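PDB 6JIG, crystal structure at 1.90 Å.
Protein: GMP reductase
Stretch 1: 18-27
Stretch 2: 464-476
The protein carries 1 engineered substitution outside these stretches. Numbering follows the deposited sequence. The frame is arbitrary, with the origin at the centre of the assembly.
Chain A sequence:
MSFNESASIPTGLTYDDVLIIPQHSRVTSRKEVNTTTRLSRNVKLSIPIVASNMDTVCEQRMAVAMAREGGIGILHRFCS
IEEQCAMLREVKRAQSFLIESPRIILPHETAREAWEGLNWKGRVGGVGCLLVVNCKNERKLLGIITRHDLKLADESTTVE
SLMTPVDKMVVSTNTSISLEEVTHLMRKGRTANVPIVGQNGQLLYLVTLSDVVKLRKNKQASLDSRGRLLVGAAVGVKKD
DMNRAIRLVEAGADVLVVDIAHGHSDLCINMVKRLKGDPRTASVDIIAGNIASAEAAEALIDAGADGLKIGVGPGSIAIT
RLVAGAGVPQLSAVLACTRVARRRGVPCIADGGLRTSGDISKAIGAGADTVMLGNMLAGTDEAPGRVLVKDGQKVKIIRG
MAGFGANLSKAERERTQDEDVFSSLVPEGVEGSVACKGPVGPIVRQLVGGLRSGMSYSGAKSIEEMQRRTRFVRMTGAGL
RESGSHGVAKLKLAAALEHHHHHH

Stretch 1, residues 18-27: VLIIPQHSRV
Stretch 2 (464-476) EEMQRRTRFVRMT

Residues 18-20 and 472-475 of this GMP reductase, far apart in sequence, pair as antiparallel β strands whose axes approach to 4.6 Å, their N-to-C directions 147° apart. Val18 lies opposite Arg474 (CA to CA 4.3 Å) and Ile20 opposite Phe472 (4.7 Å between CA atoms), both non-hydrogen-bonded pairs; between them Leu19 and Val473 form the hydrogen-bonded pair, CA to CA 5.4 Å. Leu19 N donates to Val473 O at 2.9 Å, and Val473 N returns a bond to Leu19 O at 3.0 Å. Beyond them Ile21 N donates to Arg471 O at 2.8 Å, nearly straight at 173°.

Val18, Leu19 and Ile20 bury the most surface. Val18 (phi/psi -135/160, chi1 m) is β-branched and suits an extended backbone; its CG2 lies 3.7 Å from CD1 of Phe472, and its CA makes a CA-H...O contact with Val473 O at 3.2 Å. Ile20 (-78/125, chi1 m, chi2 t) shares the sheet face of Val18, Phe472 and Arg474. Its CG1 sits 3.8 Å from Phe472 CE1, and its longer branch carries CD1 to within 3.9 Å of Met466 CE, linking the strand to the helix that ends at Arg469. The Phe472 ring (-109/155, chi1 -66°, chi2 -72°) thus meets aliphatic groups from both residues. Leu19 (-124/154, chi1 m, chi2 t) points to the other face with Val473 (-127/137, chi1 p): Leu19 CB is 4.1 Å from Val473 CG1, while Leu19 CD2 reaches Met475 CE at 3.6 Å. The unbranched Met475 side chain (-121/150, chi1 p, chi2 and chi3 t) is long and flexible enough to bring CE there.

After Ile20, Ile21 (-75/127, chi1 m, chi2 t) packs CG1 against Val473 CG1 at 3.6 Å. A water bridges the backbones, donating to Ile21 O at 2.8 Å and accepting from Arg471 N at 3.0 Å. Gln23 (m, m) folds back so that its NE2 donates to Ile21 O at 3.0 Å.

At the far end, Arg26 (chi1 p, chi2 and chi3 t, chi4 -80°) reaches the helix, where its NH2 forms a salt bridge with Glu465 OE1 at 3.2 Å. Glu465 OE1 also makes a salt bridge with Arg469 NH1 at 2.6 Å. The shared carboxylate helps explain how two like charges, Arg26 NH1 and Arg469 NH1, can lie only 2.9 Å apart; both are donors, so no hydrogen bond joins them.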

# COMPACT_ATOMS: atom_id res chain seq x y z
N VAL A 18 21.44 -18.75 -13.76
CA VAL A 18 21.72 -20.15 -14.05
C VAL A 18 21.19 -21.05 -12.94
O VAL A 18 20.92 -20.62 -11.82
CB VAL A 18 23.24 -20.41 -14.27
CG1 VAL A 18 23.75 -19.59 -15.47
CG2 VAL A 18 24.04 -20.06 -13.02
N LEU A 19 21.03 -22.32 -13.29
CA LEU A 19 20.84 -23.40 -12.32
C LEU A 19 21.90 -24.45 -12.56
O LEU A 19 22.41 -24.58 -13.67
CB LEU A 19 19.46 -24.05 -12.46
CG LEU A 19 18.28 -23.12 -12.24
CD1 LEU A 19 17.03 -23.86 -12.71
CD2 LEU A 19 18.17 -22.76 -10.76
N ILE A 20 22.22 -25.21 -11.50
CA ILE A 20 23.09 -26.37 -11.61
C ILE A 20 22.29 -27.54 -12.18
O ILE A 20 21.23 -27.89 -11.65
CB ILE A 20 23.69 -26.73 -10.25
CG1 ILE A 20 24.61 -25.60 -9.76
CG2 ILE A 20 24.44 -28.08 -10.31
CD1 ILE A 20 24.92 -25.70 -8.25
N ILE A 21 22.77 -28.11 -13.27
CA ILE A 21 22.06 -29.23 -13.89
C ILE A 21 22.29 -30.48 -13.05
O ILE A 21 23.45 -30.82 -12.77
CB ILE A 21 22.57 -29.46 -15.32
CG1 ILE A 21 22.29 -28.25 -16.22
CG2 ILE A 21 21.89 -30.70 -15.92
CD1 ILE A 21 23.07 -28.31 -17.53
N PRO A 22 21.24 -31.19 -12.64
CA PRO A 22 21.46 -32.42 -11.86
C PRO A 22 22.26 -33.43 -12.66
O PRO A 22 22.08 -33.58 -13.87
CB PRO A 22 20.04 -32.91 -11.56
CG PRO A 22 19.18 -31.68 -11.68
CD PRO A 22 19.81 -30.87 -12.79
N GLN A 23 23.17 -34.13 -11.98
CA GLN A 23 24.07 -35.12 -12.56
C GLN A 23 23.87 -36.44 -11.83
O GLN A 23 23.21 -36.51 -10.79
CB GLN A 23 25.54 -34.70 -12.44
CG GLN A 23 25.87 -33.32 -12.97
CD GLN A 23 25.71 -33.24 -14.48
OE1 GLN A 23 26.24 -34.06 -15.22
NE2 GLN A 23 24.97 -32.23 -14.94
N HIS A 24 24.43 -37.49 -12.39
CA HIS A 24 24.42 -38.78 -11.72
C HIS A 24 25.14 -38.69 -10.38
O HIS A 24 26.31 -38.30 -10.32
CB HIS A 24 25.07 -39.84 -12.60
CG HIS A 24 25.19 -41.17 -11.95
ND1 HIS A 24 24.13 -41.79 -11.31
CD2 HIS A 24 26.25 -42.01 -11.81
CE1 HIS A 24 24.53 -42.95 -10.82
NE2 HIS A 24 25.81 -43.11 -11.11
N SER A 25 24.46 -39.08 -9.31
CA SER A 25 25.03 -38.98 -7.97
C SER A 25 25.20 -40.38 -7.40
O SER A 25 24.23 -41.13 -7.27
CB SER A 25 24.13 -38.14 -7.06
OG SER A 25 24.50 -38.24 -5.70
N ARG A 26 26.44 -40.73 -7.07
CA ARG A 26 26.71 -41.94 -6.30
C ARG A 26 26.65 -41.66 -4.80
O ARG A 26 26.87 -42.58 -4.00
CB ARG A 26 28.07 -42.52 -6.68
CG ARG A 26 29.25 -41.73 -6.12
CD ARG A 26 30.50 -41.87 -6.99
NE ARG A 26 31.67 -41.28 -6.35
CZ ARG A 26 31.96 -39.98 -6.35
NH1 ARG A 26 31.14 -39.13 -6.96
NH2 ARG A 26 33.05 -39.53 -5.75
N VAL A 27 26.36 -40.42 -4.42
CA VAL A 27 26.34 -40.03 -3.01
C VAL A 27 25.21 -40.77 -2.32
O VAL A 27 24.03 -40.60 -2.67
CB VAL A 27 26.17 -38.52 -2.87
CG1 VAL A 27 26.16 -38.13 -1.39
CG2 VAL A 27 27.26 -37.75 -3.65
N GLU A 464 36.82 -30.08 -5.23
CA GLU A 464 37.42 -30.21 -6.56
C GLU A 464 36.50 -30.95 -7.52
O GLU A 464 36.45 -30.64 -8.72
CB GLU A 464 38.78 -30.93 -6.49
N GLU A 465 35.79 -31.97 -7.03
CA GLU A 465 34.82 -32.65 -7.88
C GLU A 465 33.65 -31.73 -8.23
O GLU A 465 33.13 -31.79 -9.35
CB GLU A 465 34.29 -33.91 -7.18
CG GLU A 465 35.24 -35.09 -7.21
CD GLU A 465 34.67 -36.32 -6.50
OE1 GLU A 465 33.42 -36.43 -6.38
OE2 GLU A 465 35.47 -37.19 -6.08
N MET A 466 33.22 -30.90 -7.28
CA MET A 466 32.16 -29.94 -7.57
C MET A 466 32.58 -28.99 -8.68
O MET A 466 31.80 -28.69 -9.60
CB MET A 466 31.80 -29.17 -6.29
CG MET A 466 30.64 -28.19 -6.45
SD MET A 466 29.12 -29.03 -6.89
CE MET A 466 27.93 -27.69 -6.76
N GLN A 467 33.82 -28.51 -8.63
CA GLN A 467 34.31 -27.59 -9.65
C GLN A 467 34.45 -28.28 -11.00
O GLN A 467 34.18 -27.68 -12.04
CB GLN A 467 35.65 -27.00 -9.20
CG GLN A 467 35.54 -26.19 -7.92
CD GLN A 467 36.89 -25.89 -7.31
OE1 GLN A 467 37.86 -26.62 -7.55
NE2 GLN A 467 36.96 -24.84 -6.52
N ARG A 468 34.85 -29.56 -11.01
CA ARG A 468 35.06 -30.24 -12.28
C ARG A 468 33.74 -30.72 -12.90
O ARG A 468 33.57 -30.67 -14.12
CB ARG A 468 36.00 -31.44 -12.10
N ARG A 469 32.79 -31.16 -12.07
CA ARG A 469 31.61 -31.85 -12.58
C ARG A 469 30.43 -30.92 -12.84
O ARG A 469 29.53 -31.30 -13.61
CB ARG A 469 31.18 -32.94 -11.60
CG ARG A 469 32.07 -34.16 -11.69
CD ARG A 469 31.90 -35.14 -10.54
NE ARG A 469 33.06 -36.05 -10.54
CZ ARG A 469 33.28 -37.02 -9.67
NH1 ARG A 469 32.42 -37.24 -8.68
NH2 ARG A 469 34.37 -37.77 -9.77
N THR A 470 30.38 -29.74 -12.23
CA THR A 470 29.19 -28.92 -12.35
C THR A 470 28.99 -28.45 -13.78
O THR A 470 29.93 -28.06 -14.48
CB THR A 470 29.28 -27.72 -11.40
OG1 THR A 470 29.11 -28.19 -10.05
CG2 THR A 470 28.16 -26.70 -11.69
N ARG A 471 27.74 -28.53 -14.23
CA ARG A 471 27.29 -27.99 -15.50
C ARG A 471 26.10 -27.09 -15.23
O ARG A 471 25.27 -27.40 -14.38
CB ARG A 471 26.87 -29.10 -16.48
CG ARG A 471 27.97 -30.12 -16.75
CD ARG A 471 29.12 -29.50 -17.54
NE ARG A 471 30.12 -30.51 -17.87
CZ ARG A 471 31.23 -30.73 -17.16
NH1 ARG A 471 31.49 -29.99 -16.09
NH2 ARG A 471 32.08 -31.68 -17.53
N PHE A 472 26.03 -25.97 -15.93
CA PHE A 472 24.98 -25.00 -15.73
C PHE A 472 24.00 -25.00 -16.90
O PHE A 472 24.35 -25.34 -18.03
CB PHE A 472 25.54 -23.58 -15.58
CG PHE A 472 26.38 -23.38 -14.34
CD1 PHE A 472 25.78 -23.31 -13.09
CD2 PHE A 472 27.75 -23.23 -14.44
CE1 PHE A 472 26.54 -23.10 -11.95
CE2 PHE A 472 28.52 -23.02 -13.30
CZ PHE A 472 27.92 -22.96 -12.06
N VAL A 473 22.77 -24.57 -16.60
CA VAL A 473 21.78 -24.22 -17.62
C VAL A 473 21.28 -22.82 -17.32
O VAL A 473 21.04 -22.46 -16.15
CB VAL A 473 20.63 -25.25 -17.67
CG1 VAL A 473 19.98 -25.45 -16.29
CG2 VAL A 473 19.58 -24.85 -18.71
N ARG A 474 21.16 -22.00 -18.36
CA ARG A 474 20.71 -20.62 -18.22
C ARG A 474 19.19 -20.57 -18.16
O ARG A 474 18.51 -21.36 -18.81
CB ARG A 474 21.26 -19.82 -19.40
CG ARG A 474 20.86 -18.38 -19.45
CD ARG A 474 21.83 -17.65 -20.35
NE ARG A 474 21.34 -16.33 -20.67
CZ ARG A 474 21.84 -15.60 -21.65
NH1 ARG A 474 22.84 -16.10 -22.38
NH2 ARG A 474 21.36 -14.39 -21.89
N MET A 475 18.65 -19.67 -17.33
CA MET A 475 17.21 -19.50 -17.27
C MET A 475 16.84 -18.06 -17.60
O MET A 475 17.63 -17.14 -17.40
CB MET A 475 16.62 -19.92 -15.89
CG MET A 475 17.37 -19.44 -14.66
SD MET A 475 16.51 -19.95 -13.14
CE MET A 475 17.69 -19.41 -11.89
N THR A 476 15.64 -17.89 -18.18
CA THR A 476 15.08 -16.56 -18.40
C THR A 476 14.47 -16.04 -17.10
O THR A 476 14.45 -16.72 -16.07
CB THR A 476 14.01 -16.60 -19.50
OG1 THR A 476 12.85 -17.26 -18.97
CG2 THR A 476 14.51 -17.37 -20.72
O HOH W 1 26.07 -30.08 -12.35